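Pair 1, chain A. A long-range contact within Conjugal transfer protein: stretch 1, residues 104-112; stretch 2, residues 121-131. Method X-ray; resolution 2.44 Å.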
# COMPACT_ATOMS: atom_id res chain seq x y z
N ALA A 104 -26.06 12.40 2.32
CA ALA A 104 -25.30 11.28 2.85
C ALA A 104 -24.26 11.75 3.85
O ALA A 104 -23.71 12.84 3.74
CB ALA A 104 -24.65 10.51 1.73
N THR A 105 -24.00 10.92 4.85
CA THR A 105 -22.99 11.19 5.84
C THR A 105 -21.92 10.13 5.77
O THR A 105 -22.21 8.95 5.93
CB THR A 105 -23.56 11.23 7.23
OG1 THR A 105 -24.49 12.31 7.33
CG2 THR A 105 -22.46 11.42 8.25
N ILE A 106 -20.69 10.53 5.52
CA ILE A 106 -19.62 9.57 5.37
C ILE A 106 -18.50 9.82 6.38
O ILE A 106 -17.89 10.88 6.40
CB ILE A 106 -19.06 9.58 3.94
CG1 ILE A 106 -20.16 9.13 2.97
CG2 ILE A 106 -17.83 8.72 3.82
CD1 ILE A 106 -19.70 8.91 1.56
N ARG A 107 -18.22 8.81 7.20
CA ARG A 107 -17.12 8.90 8.15
C ARG A 107 -15.91 8.18 7.61
O ARG A 107 -15.98 7.00 7.25
CB ARG A 107 -17.54 8.33 9.50
CG ARG A 107 -18.56 9.21 10.18
CD ARG A 107 -18.87 8.73 11.58
NE ARG A 107 -19.67 9.72 12.30
CZ ARG A 107 -20.96 9.97 12.08
NH1 ARG A 107 -21.61 9.32 11.13
NH2 ARG A 107 -21.58 10.89 12.80
N PHE A 108 -14.78 8.88 7.58
CA PHE A 108 -13.60 8.32 6.96
C PHE A 108 -12.31 8.72 7.65
O PHE A 108 -12.24 9.69 8.41
CB PHE A 108 -13.57 8.72 5.47
CG PHE A 108 -13.40 10.20 5.22
CD1 PHE A 108 -14.46 11.07 5.37
CD2 PHE A 108 -12.19 10.71 4.77
CE1 PHE A 108 -14.30 12.42 5.13
CE2 PHE A 108 -12.04 12.05 4.51
CZ PHE A 108 -13.09 12.90 4.69
N THR A 109 -11.27 7.95 7.36
CA THR A 109 -9.98 8.13 7.98
C THR A 109 -8.92 8.35 6.92
O THR A 109 -8.88 7.64 5.92
CB THR A 109 -9.61 6.91 8.83
OG1 THR A 109 -10.50 6.85 9.95
CG2 THR A 109 -8.18 7.02 9.35
N THR A 110 -8.08 9.34 7.14
CA THR A 110 -6.95 9.58 6.27
C THR A 110 -5.64 9.23 6.97
O THR A 110 -5.47 9.49 8.16
CB THR A 110 -6.90 11.05 5.78
OG1 THR A 110 -6.96 11.93 6.90
CG2 THR A 110 -8.08 11.33 4.87
N VAL A 111 -4.74 8.62 6.23
CA VAL A 111 -3.39 8.35 6.71
C VAL A 111 -2.40 9.03 5.78
O VAL A 111 -2.24 8.64 4.63
CB VAL A 111 -3.08 6.84 6.78
CG1 VAL A 111 -1.62 6.62 7.16
CG2 VAL A 111 -4.00 6.15 7.77
N ARG A 112 -1.76 10.08 6.27
CA ARG A 112 -0.80 10.82 5.46
C ARG A 112 0.61 10.26 5.64
O ARG A 112 1.01 9.92 6.76
CB ARG A 112 -0.84 12.30 5.79
CG ARG A 112 0.20 13.15 5.10
CD ARG A 112 -0.05 14.59 5.43
NE ARG A 112 0.93 15.46 4.82
CZ ARG A 112 1.99 15.95 5.46
NH1 ARG A 112 2.18 15.65 6.73
NH2 ARG A 112 2.84 16.74 4.82
N ASP A 121 2.13 9.18 9.09
CA ASP A 121 1.61 10.05 10.15
C ASP A 121 0.47 9.33 10.89
O ASP A 121 0.03 8.26 10.47
CB ASP A 121 1.07 11.38 9.60
CG ASP A 121 2.11 12.19 8.84
OD1 ASP A 121 3.30 11.81 8.80
OD2 ASP A 121 1.71 13.23 8.28
N GLN A 122 -0.02 9.95 11.96
CA GLN A 122 -1.14 9.43 12.73
C GLN A 122 -2.46 9.67 12.01
O GLN A 122 -2.65 10.72 11.38
CB GLN A 122 -1.18 10.08 14.11
CG GLN A 122 0.01 9.78 14.99
CD GLN A 122 0.08 8.30 15.36
OE1 GLN A 122 0.78 7.52 14.71
NE2 GLN A 122 -0.66 7.92 16.39
N PRO A 123 -3.37 8.69 12.07
CA PRO A 123 -4.67 8.78 11.41
C PRO A 123 -5.50 9.98 11.86
O PRO A 123 -5.42 10.39 13.02
CB PRO A 123 -5.36 7.48 11.82
CG PRO A 123 -4.23 6.52 12.05
CD PRO A 123 -3.13 7.35 12.64
N GLN A 124 -6.27 10.54 10.94
CA GLN A 124 -7.20 11.62 11.24
C GLN A 124 -8.61 11.19 10.81
O GLN A 124 -8.77 10.62 9.73
CB GLN A 124 -6.80 12.91 10.53
CG GLN A 124 -5.54 13.55 11.08
CD GLN A 124 -5.04 14.63 10.16
OE1 GLN A 124 -4.76 14.39 8.98
NE2 GLN A 124 -4.97 15.85 10.67
N ARG A 125 -9.61 11.43 11.64
CA ARG A 125 -10.96 10.96 11.33
C ARG A 125 -11.86 12.13 10.97
O ARG A 125 -11.80 13.19 11.59
CB ARG A 125 -11.56 10.17 12.50
CG ARG A 125 -10.79 8.88 12.78
CD ARG A 125 -11.39 7.98 13.89
NE ARG A 125 -12.40 7.08 13.33
CZ ARG A 125 -12.56 5.80 13.68
NH1 ARG A 125 -11.78 5.27 14.61
NH2 ARG A 125 -13.49 5.06 13.10
N TRP A 126 -12.68 11.95 9.94
CA TRP A 126 -13.50 13.05 9.44
C TRP A 126 -14.96 12.67 9.19
O TRP A 126 -15.29 11.49 9.03
CB TRP A 126 -12.92 13.59 8.14
CG TRP A 126 -11.45 13.79 8.14
CD1 TRP A 126 -10.50 12.88 7.82
CD2 TRP A 126 -10.75 15.00 8.45
NE1 TRP A 126 -9.26 13.43 7.93
CE2 TRP A 126 -9.39 14.74 8.31
CE3 TRP A 126 -11.16 16.28 8.83
CZ2 TRP A 126 -8.41 15.70 8.55
CZ3 TRP A 126 -10.19 17.25 9.06
CH2 TRP A 126 -8.83 16.95 8.92
N ILE A 127 -15.82 13.67 9.10
CA ILE A 127 -17.20 13.47 8.69
C ILE A 127 -17.47 14.30 7.44
O ILE A 127 -17.26 15.51 7.42
CB ILE A 127 -18.19 13.88 9.78
CG1 ILE A 127 -17.82 13.22 11.11
CG2 ILE A 127 -19.60 13.50 9.38
CD1 ILE A 127 -18.67 13.68 12.28
N ALA A 128 -17.96 13.64 6.39
CA ALA A 128 -18.34 14.33 5.17
C ALA A 128 -19.86 14.34 5.01
O ALA A 128 -20.50 13.29 4.90
CB ALA A 128 -17.70 13.67 3.97
N ILE A 129 -20.44 15.54 5.03
CA ILE A 129 -21.87 15.72 4.76
C ILE A 129 -22.07 16.09 3.29
O ILE A 129 -21.64 17.14 2.85
CB ILE A 129 -22.50 16.81 5.64
CG1 ILE A 129 -22.19 16.56 7.12
CG2 ILE A 129 -23.99 16.91 5.38
CD1 ILE A 129 -22.73 15.26 7.65
N MET A 130 -22.74 15.23 2.55
CA MET A 130 -22.79 15.39 1.10
C MET A 130 -24.20 15.50 0.57
O MET A 130 -25.11 14.83 1.06
CB MET A 130 -22.08 14.22 0.44
CG MET A 130 -20.76 13.84 1.09
SD MET A 130 -20.04 12.38 0.36
CE MET A 130 -19.88 12.88 -1.35
N GLY A 131 -24.39 16.34 -0.44
CA GLY A 131 -25.63 16.36 -1.20
C GLY A 131 -25.34 15.75 -2.55
O GLY A 131 -24.28 15.99 -3.11

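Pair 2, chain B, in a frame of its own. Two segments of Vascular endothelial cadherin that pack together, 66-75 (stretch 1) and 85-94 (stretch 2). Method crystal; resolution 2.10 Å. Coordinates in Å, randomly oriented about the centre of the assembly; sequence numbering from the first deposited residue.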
# COMPACT_ATOMS: atom_id res chain seq x y z
N LYS B 66 10.82 -7.87 -14.05
CA LYS B 66 11.76 -7.37 -13.02
C LYS B 66 11.10 -7.47 -11.67
O LYS B 66 9.99 -7.00 -11.49
CB LYS B 66 12.14 -5.92 -13.31
CG LYS B 66 13.25 -5.40 -12.37
CD LYS B 66 13.99 -4.25 -13.02
CE LYS B 66 14.88 -3.55 -11.99
NZ LYS B 66 16.02 -4.40 -11.52
N ALA B 67 11.76 -8.10 -10.72
CA ALA B 67 11.06 -8.48 -9.48
C ALA B 67 11.27 -7.49 -8.34
O ALA B 67 10.56 -7.53 -7.31
CB ALA B 67 11.47 -9.87 -9.07
N GLU B 68 12.26 -6.62 -8.48
CA GLU B 68 12.54 -5.60 -7.46
C GLU B 68 13.43 -4.49 -8.03
O GLU B 68 14.05 -4.67 -9.07
CB GLU B 68 13.14 -6.22 -6.18
CG GLU B 68 14.53 -6.75 -6.38
CD GLU B 68 15.12 -7.37 -5.11
OE1 GLU B 68 14.43 -8.22 -4.48
OE2 GLU B 68 16.28 -7.04 -4.77
N TYR B 69 13.43 -3.34 -7.35
CA TYR B 69 14.10 -2.12 -7.79
C TYR B 69 14.84 -1.52 -6.58
O TYR B 69 14.24 -1.33 -5.54
CB TYR B 69 13.09 -1.08 -8.30
CG TYR B 69 12.28 -1.51 -9.52
CD1 TYR B 69 11.13 -2.32 -9.38
CD2 TYR B 69 12.65 -1.12 -10.80
CE1 TYR B 69 10.38 -2.74 -10.54
CE2 TYR B 69 11.91 -1.51 -11.91
CZ TYR B 69 10.79 -2.31 -11.78
OH TYR B 69 10.07 -2.70 -12.91
N GLU B 70 16.13 -1.24 -6.77
CA GLU B 70 17.01 -0.63 -5.77
C GLU B 70 16.99 0.89 -5.96
O GLU B 70 17.35 1.40 -7.02
CB GLU B 70 18.45 -1.18 -5.93
CG GLU B 70 18.48 -2.72 -5.82
CD GLU B 70 19.87 -3.33 -5.60
OE1 GLU B 70 20.83 -2.81 -6.21
OE2 GLU B 70 19.99 -4.33 -4.82
N LEU B 71 16.54 1.60 -4.94
CA LEU B 71 16.52 3.05 -5.02
C LEU B 71 17.22 3.68 -3.81
O LEU B 71 17.52 2.99 -2.83
CB LEU B 71 15.08 3.57 -5.13
CG LEU B 71 14.32 3.48 -6.47
CD1 LEU B 71 13.81 2.05 -6.76
CD2 LEU B 71 13.12 4.39 -6.36
N THR B 72 17.46 4.99 -3.87
CA THR B 72 18.06 5.71 -2.76
C THR B 72 17.25 6.96 -2.53
O THR B 72 16.91 7.67 -3.48
CB THR B 72 19.55 6.07 -3.03
OG1 THR B 72 20.27 4.85 -3.21
CG2 THR B 72 20.16 6.80 -1.84
N ALA B 73 16.92 7.20 -1.27
CA ALA B 73 16.13 8.34 -0.88
C ALA B 73 17.01 9.46 -0.31
O ALA B 73 18.01 9.20 0.35
CB ALA B 73 15.06 7.89 0.14
N HIS B 74 16.62 10.70 -0.58
CA HIS B 74 17.22 11.85 0.08
C HIS B 74 16.15 12.77 0.68
O HIS B 74 14.96 12.49 0.57
CB HIS B 74 18.10 12.64 -0.89
CG HIS B 74 18.92 11.77 -1.80
ND1 HIS B 74 20.30 11.81 -1.82
CD2 HIS B 74 18.56 10.84 -2.71
CE1 HIS B 74 20.75 10.95 -2.71
NE2 HIS B 74 19.71 10.34 -3.27
N ILE B 75 16.59 13.85 1.30
CA ILE B 75 15.69 14.94 1.66
C ILE B 75 16.42 16.29 1.62
O ILE B 75 17.41 16.49 2.31
CB ILE B 75 15.09 14.74 3.06
CG1 ILE B 75 14.00 15.78 3.33
CG2 ILE B 75 16.17 14.82 4.13
CD1 ILE B 75 13.15 15.48 4.54
N GLU B 85 19.88 15.01 5.11
CA GLU B 85 20.10 13.70 5.68
C GLU B 85 21.11 12.95 4.85
O GLU B 85 21.29 13.28 3.68
CB GLU B 85 18.79 12.87 5.61
CG GLU B 85 17.64 13.40 6.46
CD GLU B 85 17.66 12.84 7.88
OE1 GLU B 85 18.75 12.53 8.39
OE2 GLU B 85 16.57 12.72 8.47
N PRO B 86 21.72 11.91 5.44
CA PRO B 86 22.48 10.93 4.67
C PRO B 86 21.48 10.23 3.75
O PRO B 86 20.32 10.08 4.11
CB PRO B 86 22.99 9.94 5.74
CG PRO B 86 22.06 10.13 6.89
CD PRO B 86 21.72 11.57 6.89
N PRO B 87 21.89 9.83 2.56
CA PRO B 87 20.92 9.18 1.70
C PRO B 87 20.52 7.80 2.29
O PRO B 87 21.22 7.28 3.16
CB PRO B 87 21.66 9.03 0.36
CG PRO B 87 23.14 9.12 0.71
CD PRO B 87 23.24 9.96 1.97
N SER B 88 19.42 7.22 1.85
CA SER B 88 18.97 5.96 2.46
C SER B 88 18.58 5.00 1.34
O SER B 88 17.65 5.27 0.58
CB SER B 88 17.79 6.21 3.40
OG SER B 88 17.35 5.00 3.97
N LYS B 89 19.33 3.91 1.20
CA LYS B 89 19.00 2.85 0.24
C LYS B 89 17.77 2.04 0.66
O LYS B 89 17.61 1.68 1.81
CB LYS B 89 20.19 1.88 0.09
CG LYS B 89 21.44 2.45 -0.57
CD LYS B 89 22.48 1.31 -0.81
CE LYS B 89 23.53 1.18 0.30
NZ LYS B 89 24.93 1.72 -0.08
N PHE B 90 16.95 1.67 -0.32
CA PHE B 90 15.79 0.85 -0.06
C PHE B 90 15.45 0.05 -1.31
O PHE B 90 15.97 0.33 -2.41
CB PHE B 90 14.59 1.69 0.47
CG PHE B 90 13.96 2.64 -0.55
CD1 PHE B 90 14.55 3.87 -0.85
CD2 PHE B 90 12.77 2.30 -1.18
CE1 PHE B 90 13.98 4.75 -1.78
CE2 PHE B 90 12.17 3.14 -2.10
CZ PHE B 90 12.78 4.37 -2.43
N ILE B 91 14.59 -0.94 -1.15
CA ILE B 91 14.18 -1.74 -2.29
C ILE B 91 12.66 -1.68 -2.40
O ILE B 91 11.95 -1.79 -1.41
CB ILE B 91 14.70 -3.21 -2.17
CG1 ILE B 91 16.24 -3.22 -2.36
CG2 ILE B 91 13.98 -4.15 -3.17
CD1 ILE B 91 17.01 -4.57 -1.98
N ILE B 92 12.19 -1.44 -3.62
CA ILE B 92 10.79 -1.59 -3.95
C ILE B 92 10.65 -3.03 -4.50
O ILE B 92 11.22 -3.35 -5.54
CB ILE B 92 10.30 -0.54 -5.00
CG1 ILE B 92 10.34 0.91 -4.43
CG2 ILE B 92 8.86 -0.89 -5.41
CD1 ILE B 92 10.09 2.00 -5.50
N LYS B 93 9.91 -3.87 -3.78
CA LYS B 93 9.70 -5.30 -4.15
C LYS B 93 8.40 -5.41 -4.91
O LYS B 93 7.41 -4.84 -4.48
CB LYS B 93 9.57 -6.13 -2.87
CG LYS B 93 10.86 -6.25 -2.08
CD LYS B 93 11.61 -7.54 -2.46
CE LYS B 93 12.98 -7.62 -1.75
NZ LYS B 93 13.75 -8.80 -2.27
N VAL B 94 8.39 -6.14 -6.03
CA VAL B 94 7.13 -6.35 -6.79
C VAL B 94 6.56 -7.68 -6.29
O VAL B 94 7.20 -8.72 -6.46
CB VAL B 94 7.36 -6.39 -8.34
CG1 VAL B 94 6.00 -6.53 -9.15
CG2 VAL B 94 8.13 -5.10 -8.81
O HOH W 1 9.59 -9.51 -5.73

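The sharpest difference lies at one matched hydrogen-bonded pair, where the aromatic packing is built the other way round. In pair 1, Phe108(A) faces Trp126(A); in pair 2 the same positions hold Leu71(B) and Phe90(B). Phe108(A), with chi1 in p, brings its ring back over the partner strand, so that Trp126(A) CB lies over one ring face, 3.5 Å from Phe108(A) CE1, and the two aromatics form an offset stack, the Phe108(A) ring and the indole five-membered ring 5.0 Å apart between centroids. In pair 2 the p rotamer belongs to Phe90(B), on the opposite strand, and Leu71(B) CB covers its ring face, 3.6 Å from Phe90(B) CZ. The rule is common to both: one ring folds across the strand pair and a CB from the facing residue lies over its face in a CH-pi contact.

The strand that carries the ring differs, and so does the next neighbour. Phe108(A) CE1 reaches Ala128(A) CB at 3.8 Å, whereas Phe90(B) CE1 reaches Ala73(B) CB, also at 3.8 Å. Each ring thus lies against a small alanine, but the alanines occupy different positions. Where pair 2 has Ala73(B), pair 1 has Thr110(A), whose OG1 accepts a hydrogen bond from Trp126(A) NE1 at 2.9 Å. Where pair 1 has Ala128(A), pair 2 has Ile92(B), whose CD1 meets Leu71(B) CD1 at 3.9 Å.

Beneath these choices is one antiparallel scaffold, superposing at 0.4 Å over 14 central residues. Paired backbone bonds recur in register: Ile106(A) N to Ala128(A) O at 2.8 Å matches Tyr69(B) N to Ile92(B) O at 2.9 Å, and Thr110(A) N to Gln124(A) O at 3.0 Å matches Ala73(B) N to Ser88(B) O at 2.8 Å.

Thr109(A) and Thr72(B), on the face away from the phenyl rings, each meet a proline of the other stretch. Both threonines are in m and coincide, as do Pro123(A) and Pro87(B); Thr109(A) CG2 meets Pro123(A) CB at 3.8 Å, and Thr72(B) CG2 meets Pro87(B) CB at 3.5 Å. Farther along the threonine face, Thr105(A) OG1 touches Ile129(A) CD1 at 3.4 Å, while the matched Glu68(B) and Lys93(B) form a salt bridge, with OE1 of Glu68(B) a very short 2.4 Å from NZ of Lys93(B).

In pair 1 the salt bridge is at the other end, Arg112(A) NH1 to Asp121(A) OD2 at 2.9 Å. Pair 2 keeps an acid there, Glu85(B), but faces it with Ile75(B); Ile75(B) CG2 and Glu85(B) CG are unusually close at 3.1 Å.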